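Local coordinates for RNA-binding protein 12 (Homo sapiens, PDB 2EK1) that probably binds RNA through an RNA recognition motif, the domain modelled here as a dimer, at residues Y39-G44 with A60-E65; N22-V27 with R80-R85. All blocks are in the same frame, centred on the assembly; numbering follows the deposited sequence.

Contact 1: residues Y39-G44 with A60-E65; sequences YQVIPG and AMVAFE
With CG2 anti to the backbone N, Val41 sends that methyl over one face of the Phe64 ring, whose CG lies anti to the carbonyl carbon (chi1 -61°); the CB of Phe64 points away from the loop, but the ring comes back. The result is a CH-pi contact, CG2 of Val41 4.3 Å from the Phe64 centroid. The same methyl meets CG1 of Val62 at 3.5 Å, the two valines crossing at about a right angle. In the ring plane, at its edge, sits the carbonyl O of Tyr39, 3.7 Å from Phe64 CD1. Ile42 N donates a backbone hydrogen bond to Ala63 O at 2.8 Å (171° at the hydrogen). Ile42 crosses Glu65 at about a right angle, CD1 3.3 Å from OE2 of Glu65 and CG1 against its carboxyl carbon; Ile42 CD1 also lies 4.1 Å from Ala63 CB. Replacing Phe64 with an alanine would probably leave Val41 without its ring face and open a gap against Ala70 and Ala73 of helix 67-77. The loop after helix 29-35 is fastened to the end of strand 59-64, a central strand of the RNA recognition motif's alpha-beta sandwich, with Val41, Val62 and Phe64 on the helix-covered side.

Contact 2: residues N22-V27 with R80-R85; sequences NMPFTV and RPIGSR
Arg85 reaches over the backbone of Asn22 and Pro24. CB lies 3.4 Å from the carbonyl O of Asn22 and also approaches ND2 of that residue. CG stays beside the same carbonyl. Bends at chi2 (149°) and chi3 (110°) then carry CD past the Asn22 carbonyl and against Pro24, 3.7 Å from its CA, with the proline CB almost as near. NE passes the Asn22 carbonyl at an angle too poor for a hydrogen bond. At the tip, OD1 of Asn22 sits over one face of the guanidinium, offset toward the rim and 2.9 Å from Arg85 NH1. It stands above the plane, where no N-H points at it, so this is a close polar approach and not a hydrogen bond; the amide and guanidinium planes are 59° apart. Met23 O comes to the guanidinium from its edge. The other end of the Asn22 amide is fixed, since ND2 donates a hydrogen bond to the carbonyl O of Lys86.

On the Ile82 side the contact is apolar. Ile82 holds CG2 anti to its backbone N and presses it on Pro24 CD at 3.6 Å, while CG2 of Val27 touches CG2 of Ile82 more loosely, at 4.1 Å. Two tight turns present these groups: a type I turn from Pro24 to Val27 and a type II' turn from Ile82 to Arg85, where Gly83 takes a positive phi. The loop between strand 16-21 and helix 29-35 thus rests on the hairpin joining strands 81-82 and 85-90, while Met23 and Val27 pack on Ile32 and Ile82 on Phe35 of helix 29-35.

From the N terminus, strand 16-21 leads straight into 22-27, the first half of contact 2, and helix 29-35 follows. The loop 39-44 then opens contact 1, which closes after strands 47-50 and 56-57 when strand 59-64 comes back past it. Only after helix 67-77 does 80-85 return to 22-27, so contact 2 spans a long loop with all of contact 1 within it. The two contacts fasten the chain before and after helix 29-35. Their centres are about 17 Å apart with the middle of the chain between them, each ties a loop to one antiparallel sheet, and they meet directly where Ala60 CB packs on Met23 CE at 3.5 Å.

Contact 1: residues Y39-G44 with A60-E65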
ATOM      1  N   TYR A  39       4.991  10.334 -16.004  1.00 29.97           N
ATOM      2  CA  TYR A  39       5.221  11.047 -14.746  1.00 28.12           C
ATOM      3  C   TYR A  39       6.281  10.532 -13.773  1.00 27.79           C
ATOM      4  O   TYR A  39       6.368  11.021 -12.670  1.00 27.28           O
ATOM      5  CB  TYR A  39       3.872  11.325 -13.980  1.00 31.08           C
ATOM      6  CG  TYR A  39       3.010  12.444 -14.542  1.00 29.97           C
ATOM      7  CD1 TYR A  39       2.975  13.713 -13.948  1.00 33.34           C
ATOM      8  CD2 TYR A  39       2.348  12.256 -15.727  1.00 31.89           C
ATOM      9  CE1 TYR A  39       2.299  14.796 -14.553  1.00 32.96           C
ATOM     10  CE2 TYR A  39       1.691  13.307 -16.372  1.00 33.94           C
ATOM     11  CZ  TYR A  39       1.675  14.596 -15.795  1.00 34.76           C
ATOM     12  OH  TYR A  39       1.130  15.633 -16.572  1.00 34.33           O
ATOM     13  N   GLN A  40       7.095   9.548 -14.122  1.00 27.98           N
ATOM     14  CA  GLN A  40       8.166   9.142 -13.165  1.00 29.02           C
ATOM     15  C   GLN A  40       7.799   8.533 -11.781  1.00 27.68           C
ATOM     16  O   GLN A  40       8.454   8.679 -10.724  1.00 28.01           O
ATOM     17  CB  GLN A  40       9.129  10.301 -13.000  1.00 31.29           C
ATOM     18  CG  GLN A  40       9.843  10.728 -14.305  1.00 34.30           C
ATOM     19  CD  GLN A  40       8.901  11.095 -15.480  1.00 36.29           C
ATOM     20  OE1 GLN A  40       8.964  10.478 -16.552  1.00 35.31           O
ATOM     21  NE2 GLN A  40       8.038  12.085 -15.276  1.00 36.27           N
ATOM     22  N   VAL A  41       6.715   7.800 -11.817  1.00 26.71           N
ATOM     23  CA  VAL A  41       6.277   7.076 -10.673  1.00 24.50           C
ATOM     24  C   VAL A  41       7.362   6.009 -10.540  1.00 23.56           C
ATOM     25  O   VAL A  41       7.837   5.488 -11.528  1.00 23.17           O
ATOM     26  CB  VAL A  41       4.909   6.476 -11.062  1.00 23.49           C
ATOM     27  CG1 VAL A  41       5.101   5.364 -12.059  1.00 24.20           C
ATOM     28  CG2 VAL A  41       4.175   5.993  -9.903  1.00 25.75           C
ATOM     29  N   ILE A  42       7.753   5.654  -9.332  1.00 24.01           N
ATOM     30  CA  ILE A  42       8.718   4.624  -9.103  1.00 22.81           C
ATOM     31  C   ILE A  42       8.009   3.306  -9.399  1.00 25.55           C
ATOM     32  O   ILE A  42       7.033   2.947  -8.687  1.00 24.49           O
ATOM     33  CB  ILE A  42       9.144   4.615  -7.653  1.00 21.50           C
ATOM     34  CG1 ILE A  42       9.794   5.978  -7.343  1.00 21.01           C
ATOM     35  CG2 ILE A  42      10.005   3.443  -7.440  1.00 21.09           C
ATOM     36  CD1 ILE A  42      10.145   6.247  -5.901  1.00 22.10           C
ATOM     37  N   PRO A  43       8.533   2.512 -10.380  1.00 26.36           N
ATOM     38  CA  PRO A  43       7.900   1.250 -10.768  1.00 27.12           C
ATOM     39  C   PRO A  43       7.669   0.045  -9.820  1.00 27.39           C
ATOM     40  O   PRO A  43       6.780  -0.793 -10.131  1.00 28.61           O
ATOM     41  CB  PRO A  43       8.635   0.889 -12.103  1.00 27.63           C
ATOM     42  CG  PRO A  43       9.646   2.020 -12.333  1.00 28.12           C
ATOM     43  CD  PRO A  43       9.893   2.552 -10.946  1.00 26.87           C
ATOM     44  N   GLY A  44       8.375  -0.031  -8.682  1.00 26.91           N
ATOM     45  CA  GLY A  44       8.168  -1.121  -7.709  1.00 23.88           C
ATOM     46  C   GLY A  44       7.553  -0.588  -6.394  1.00 24.27           C
ATOM     47  O   GLY A  44       7.573  -1.283  -5.354  1.00 22.39           O
ATOM     48  N   ALA A  60      -4.889   2.610  -3.724  1.00 18.90           N
ATOM     49  CA  ALA A  60      -3.474   2.250  -3.866  1.00 20.48           C
ATOM     50  C   ALA A  60      -2.603   3.403  -3.354  1.00 20.53           C
ATOM     51  O   ALA A  60      -3.116   4.503  -3.113  1.00 22.80           O
ATOM     52  CB  ALA A  60      -3.192   2.006  -5.242  1.00 20.20           C
HETATM   53  N   MSE A  61      -1.344   3.130  -3.141  1.00 19.61           N
HETATM   54  CA  MSE A  61      -0.349   4.083  -2.691  1.00 21.76           C
HETATM   55  C   MSE A  61       0.662   3.857  -3.792  1.00 22.31           C
HETATM   56  O   MSE A  61       0.877   2.704  -4.254  1.00 21.45           O
HETATM   57  CB  MSE A  61       0.258   3.678  -1.348  1.00 23.18           C
HETATM   58  CG  MSE A  61      -0.767   3.488  -0.249  1.00 30.16           C
HETATM   59 SE   MSE A  61       0.140   3.079   1.405  1.00 43.41          SE
HETATM   60  CE  MSE A  61       0.373   4.968   1.729  1.00 37.76           C
ATOM     61  N   VAL A  62       1.281   4.948  -4.197  1.00 19.76           N
ATOM     62  CA  VAL A  62       2.241   4.928  -5.271  1.00 20.43           C
ATOM     63  C   VAL A  62       3.274   6.055  -4.925  1.00 19.94           C
ATOM     64  O   VAL A  62       2.931   7.084  -4.289  1.00 19.82           O
ATOM     65  CB  VAL A  62       1.403   5.183  -6.543  1.00 25.05           C
ATOM     66  CG1 VAL A  62       1.850   6.337  -7.269  1.00 22.79           C
ATOM     67  CG2 VAL A  62       1.210   3.919  -7.350  1.00 25.09           C
ATOM     68  N   ALA A  63       4.527   5.855  -5.305  1.00 17.74           N
ATOM     69  CA  ALA A  63       5.552   6.850  -4.933  1.00 19.17           C
ATOM     70  C   ALA A  63       6.319   7.417  -6.114  1.00 17.59           C
ATOM     71  O   ALA A  63       6.412   6.817  -7.120  1.00 16.74           O
ATOM     72  CB  ALA A  63       6.518   6.276  -3.922  1.00 15.83           C
ATOM     73  N   PHE A  64       6.884   8.599  -5.900  1.00 20.20           N
ATOM     74  CA  PHE A  64       7.622   9.319  -6.903  1.00 20.56           C
ATOM     75  C   PHE A  64       8.923   9.726  -6.208  1.00 23.70           C
ATOM     76  O   PHE A  64       8.987   9.884  -4.945  1.00 20.66           O
ATOM     77  CB  PHE A  64       6.834  10.599  -7.293  1.00 20.26           C
ATOM     78  CG  PHE A  64       5.485  10.315  -7.877  1.00 20.71           C
ATOM     79  CD1 PHE A  64       5.306  10.222  -9.269  1.00 19.31           C
ATOM     80  CD2 PHE A  64       4.421  10.085  -7.069  1.00 17.88           C
ATOM     81  CE1 PHE A  64       4.086   9.917  -9.817  1.00 18.75           C
ATOM     82  CE2 PHE A  64       3.158   9.766  -7.648  1.00 18.66           C
ATOM     83  CZ  PHE A  64       3.003   9.689  -9.013  1.00 17.06           C
ATOM     84  N   GLU A  65       9.911   9.927  -7.055  1.00 22.83           N
ATOM     85  CA  GLU A  65      11.235  10.308  -6.627  1.00 29.84           C
ATOM     86  C   GLU A  65      11.336  11.592  -5.874  1.00 28.51           C
ATOM     87  O   GLU A  65      12.137  11.711  -5.001  1.00 30.52           O
ATOM     88  CB  GLU A  65      12.218  10.334  -7.814  1.00 30.14           C
ATOM     89  CG  GLU A  65      12.406   8.949  -8.522  1.00 35.67           C
ATOM     90  CD  GLU A  65      12.956   7.847  -7.624  1.00 40.58           C
ATOM     91  OE1 GLU A  65      13.411   6.776  -8.142  1.00 43.17           O
ATOM     92  OE2 GLU A  65      12.937   8.014  -6.372  1.00 44.13           O
TER

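Contact 2: residues N22-V27 with R80-R85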
ATOM      1  N   ASN A  22     -10.748   5.063  -6.068  1.00 17.09           N
ATOM      2  CA  ASN A  22     -11.769   4.888  -7.060  1.00 17.36           C
ATOM      3  C   ASN A  22     -11.297   4.103  -8.242  1.00 19.89           C
ATOM      4  O   ASN A  22     -11.933   4.177  -9.248  1.00 19.21           O
ATOM      5  CB  ASN A  22     -12.372   6.229  -7.526  1.00 18.59           C
ATOM      6  CG  ASN A  22     -13.770   6.027  -8.066  1.00 18.62           C
ATOM      7  OD1 ASN A  22     -14.515   5.115  -7.600  1.00 19.09           O
ATOM      8  ND2 ASN A  22     -14.141   6.832  -9.035  1.00 18.01           N
HETATM    9  N   MSE A  23     -10.172   3.350  -8.149  1.00 17.44           N
HETATM   10  CA  MSE A  23      -9.825   2.526  -9.300  1.00 18.49           C
HETATM   11  C   MSE A  23     -10.803   1.332  -9.463  1.00 18.49           C
HETATM   12  O   MSE A  23     -11.347   0.913  -8.516  1.00 20.28           O
HETATM   13  CB  MSE A  23      -8.437   1.923  -9.122  1.00 19.10           C
HETATM   14  CG  MSE A  23      -7.402   2.989  -8.863  1.00 22.20           C
HETATM   15 SE   MSE A  23      -5.636   2.062  -8.628  1.00 31.73          SE
HETATM   16  CE  MSE A  23      -6.022   1.065  -7.043  1.00 25.43           C
ATOM     17  N   PRO A  24     -10.993   0.790 -10.666  1.00 21.72           N
ATOM     18  CA  PRO A  24     -11.904  -0.359 -10.731  1.00 22.44           C
ATOM     19  C   PRO A  24     -11.192  -1.523 -10.086  1.00 23.69           C
ATOM     20  O   PRO A  24      -9.918  -1.539  -9.930  1.00 20.73           O
ATOM     21  CB  PRO A  24     -12.085  -0.582 -12.206  1.00 22.67           C
ATOM     22  CG  PRO A  24     -10.805  -0.111 -12.810  1.00 22.66           C
ATOM     23  CD  PRO A  24     -10.517   1.161 -12.018  1.00 21.35           C
ATOM     24  N   PHE A  25     -12.017  -2.463  -9.672  1.00 21.96           N
ATOM     25  CA  PHE A  25     -11.564  -3.666  -9.030  1.00 26.04           C
ATOM     26  C   PHE A  25     -10.702  -4.561  -9.943  1.00 25.64           C
ATOM     27  O   PHE A  25     -10.044  -5.403  -9.450  1.00 26.50           O
ATOM     28  CB  PHE A  25     -12.751  -4.530  -8.587  1.00 29.15           C
ATOM     29  CG  PHE A  25     -13.199  -5.541  -9.675  1.00 34.02           C
ATOM     30  CD1 PHE A  25     -14.280  -5.242 -10.509  1.00 33.52           C
ATOM     31  CD2 PHE A  25     -12.539  -6.804  -9.817  1.00 33.14           C
ATOM     32  CE1 PHE A  25     -14.722  -6.170 -11.459  1.00 36.70           C
ATOM     33  CE2 PHE A  25     -12.962  -7.752 -10.769  1.00 36.57           C
ATOM     34  CZ  PHE A  25     -14.066  -7.443 -11.601  1.00 37.25           C
ATOM     35  N   THR A  26     -10.765  -4.408 -11.259  1.00 25.92           N
ATOM     36  CA  THR A  26      -9.957  -5.189 -12.222  1.00 24.88           C
ATOM     37  C   THR A  26      -8.592  -4.553 -12.527  1.00 24.38           C
ATOM     38  O   THR A  26      -7.839  -5.068 -13.338  1.00 22.71           O
ATOM     39  CB  THR A  26     -10.643  -5.296 -13.610  1.00 27.25           C
ATOM     40  OG1 THR A  26     -10.698  -3.991 -14.224  1.00 29.00           O
ATOM     41  CG2 THR A  26     -12.037  -5.844 -13.453  1.00 29.58           C
ATOM     42  N   VAL A  27      -8.284  -3.415 -11.907  1.00 22.49           N
ATOM     43  CA  VAL A  27      -7.057  -2.749 -12.217  1.00 21.40           C
ATOM     44  C   VAL A  27      -5.788  -3.662 -12.055  1.00 20.30           C
ATOM     45  O   VAL A  27      -5.738  -4.545 -11.199  1.00 20.05           O
ATOM     46  CB  VAL A  27      -6.908  -1.425 -11.368  1.00 22.08           C
ATOM     47  CG1 VAL A  27      -6.595  -1.735  -9.931  1.00 23.68           C
ATOM     48  CG2 VAL A  27      -5.843  -0.510 -11.953  1.00 23.02           C
ATOM     49  N   ARG A  80      -8.640  11.741 -14.064  1.00 21.96           N
ATOM     50  CA  ARG A  80      -8.474  11.127 -15.387  1.00 24.64           C
ATOM     51  C   ARG A  80      -8.971   9.715 -15.248  1.00 22.94           C
ATOM     52  O   ARG A  80      -9.004   9.180 -14.165  1.00 25.70           O
ATOM     53  CB  ARG A  80      -7.032  11.094 -15.823  1.00 26.25           C
ATOM     54  CG  ARG A  80      -6.540  12.466 -15.769  1.00 32.92           C
ATOM     55  CD  ARG A  80      -5.905  12.956 -17.078  1.00 38.46           C
ATOM     56  NE  ARG A  80      -5.476  14.352 -16.828  1.00 42.98           N
ATOM     57  CZ  ARG A  80      -6.311  15.371 -16.534  1.00 45.37           C
ATOM     58  NH1 ARG A  80      -5.825  16.588 -16.297  1.00 45.75           N
ATOM     59  NH2 ARG A  80      -7.646  15.194 -16.478  1.00 48.02           N
ATOM     60  N   PRO A  81      -9.270   9.070 -16.342  1.00 22.28           N
ATOM     61  CA  PRO A  81      -9.782   7.713 -16.141  1.00 23.44           C
ATOM     62  C   PRO A  81      -8.830   6.595 -16.158  1.00 24.51           C
ATOM     63  O   PRO A  81      -7.693   6.690 -16.672  1.00 22.80           O
ATOM     64  CB  PRO A  81     -10.749   7.550 -17.316  1.00 23.22           C
ATOM     65  CG  PRO A  81      -9.966   8.206 -18.390  1.00 21.82           C
ATOM     66  CD  PRO A  81      -9.447   9.505 -17.745  1.00 21.61           C
ATOM     67  N   ILE A  82      -9.319   5.509 -15.566  1.00 28.51           N
ATOM     68  CA  ILE A  82      -8.649   4.179 -15.603  1.00 29.96           C
ATOM     69  C   ILE A  82      -9.885   3.375 -15.875  1.00 30.54           C
ATOM     70  O   ILE A  82     -10.824   3.355 -15.061  1.00 31.90           O
ATOM     71  CB  ILE A  82      -8.078   3.712 -14.290  1.00 30.38           C
ATOM     72  CG1 ILE A  82      -6.721   4.363 -14.102  1.00 29.62           C
ATOM     73  CG2 ILE A  82      -7.901   2.166 -14.349  1.00 30.81           C
ATOM     74  CD1 ILE A  82      -6.002   3.953 -12.878  1.00 30.85           C
ATOM     75  N   GLY A  83      -9.936   2.737 -17.029  1.00 32.79           N
ATOM     76  CA  GLY A  83     -11.146   2.009 -17.372  1.00 29.91           C
ATOM     77  C   GLY A  83     -12.254   3.032 -17.333  1.00 29.94           C
ATOM     78  O   GLY A  83     -12.043   4.155 -17.706  1.00 30.06           O
ATOM     79  N   SER A  84     -13.412   2.660 -16.812  1.00 29.67           N
ATOM     80  CA  SER A  84     -14.592   3.523 -16.738  1.00 30.43           C
ATOM     81  C   SER A  84     -14.665   4.434 -15.489  1.00 30.07           C
ATOM     82  O   SER A  84     -15.672   5.125 -15.260  1.00 30.01           O
ATOM     83  CB  SER A  84     -15.853   2.624 -16.793  1.00 32.92           C
ATOM     84  OG  SER A  84     -16.309   2.212 -15.494  1.00 33.81           O
ATOM     85  N   ARG A  85     -13.606   4.455 -14.674  1.00 27.59           N
ATOM     86  CA  ARG A  85     -13.705   5.307 -13.508  1.00 27.22           C
ATOM     87  C   ARG A  85     -12.725   6.449 -13.494  1.00 25.56           C
ATOM     88  O   ARG A  85     -11.614   6.295 -13.937  1.00 27.78           O
ATOM     89  CB  ARG A  85     -13.507   4.477 -12.258  1.00 28.62           C
ATOM     90  CG  ARG A  85     -14.708   3.628 -11.933  1.00 32.34           C
ATOM     91  CD  ARG A  85     -14.337   2.334 -11.250  1.00 36.26           C
ATOM     92  NE  ARG A  85     -14.735   2.300  -9.850  1.00 41.29           N
ATOM     93  CZ  ARG A  85     -15.878   2.763  -9.332  1.00 42.31           C
ATOM     94  NH1 ARG A  85     -16.096   2.666  -8.022  1.00 44.15           N
ATOM     95  NH2 ARG A  85     -16.786   3.347 -10.078  1.00 43.20           N
TER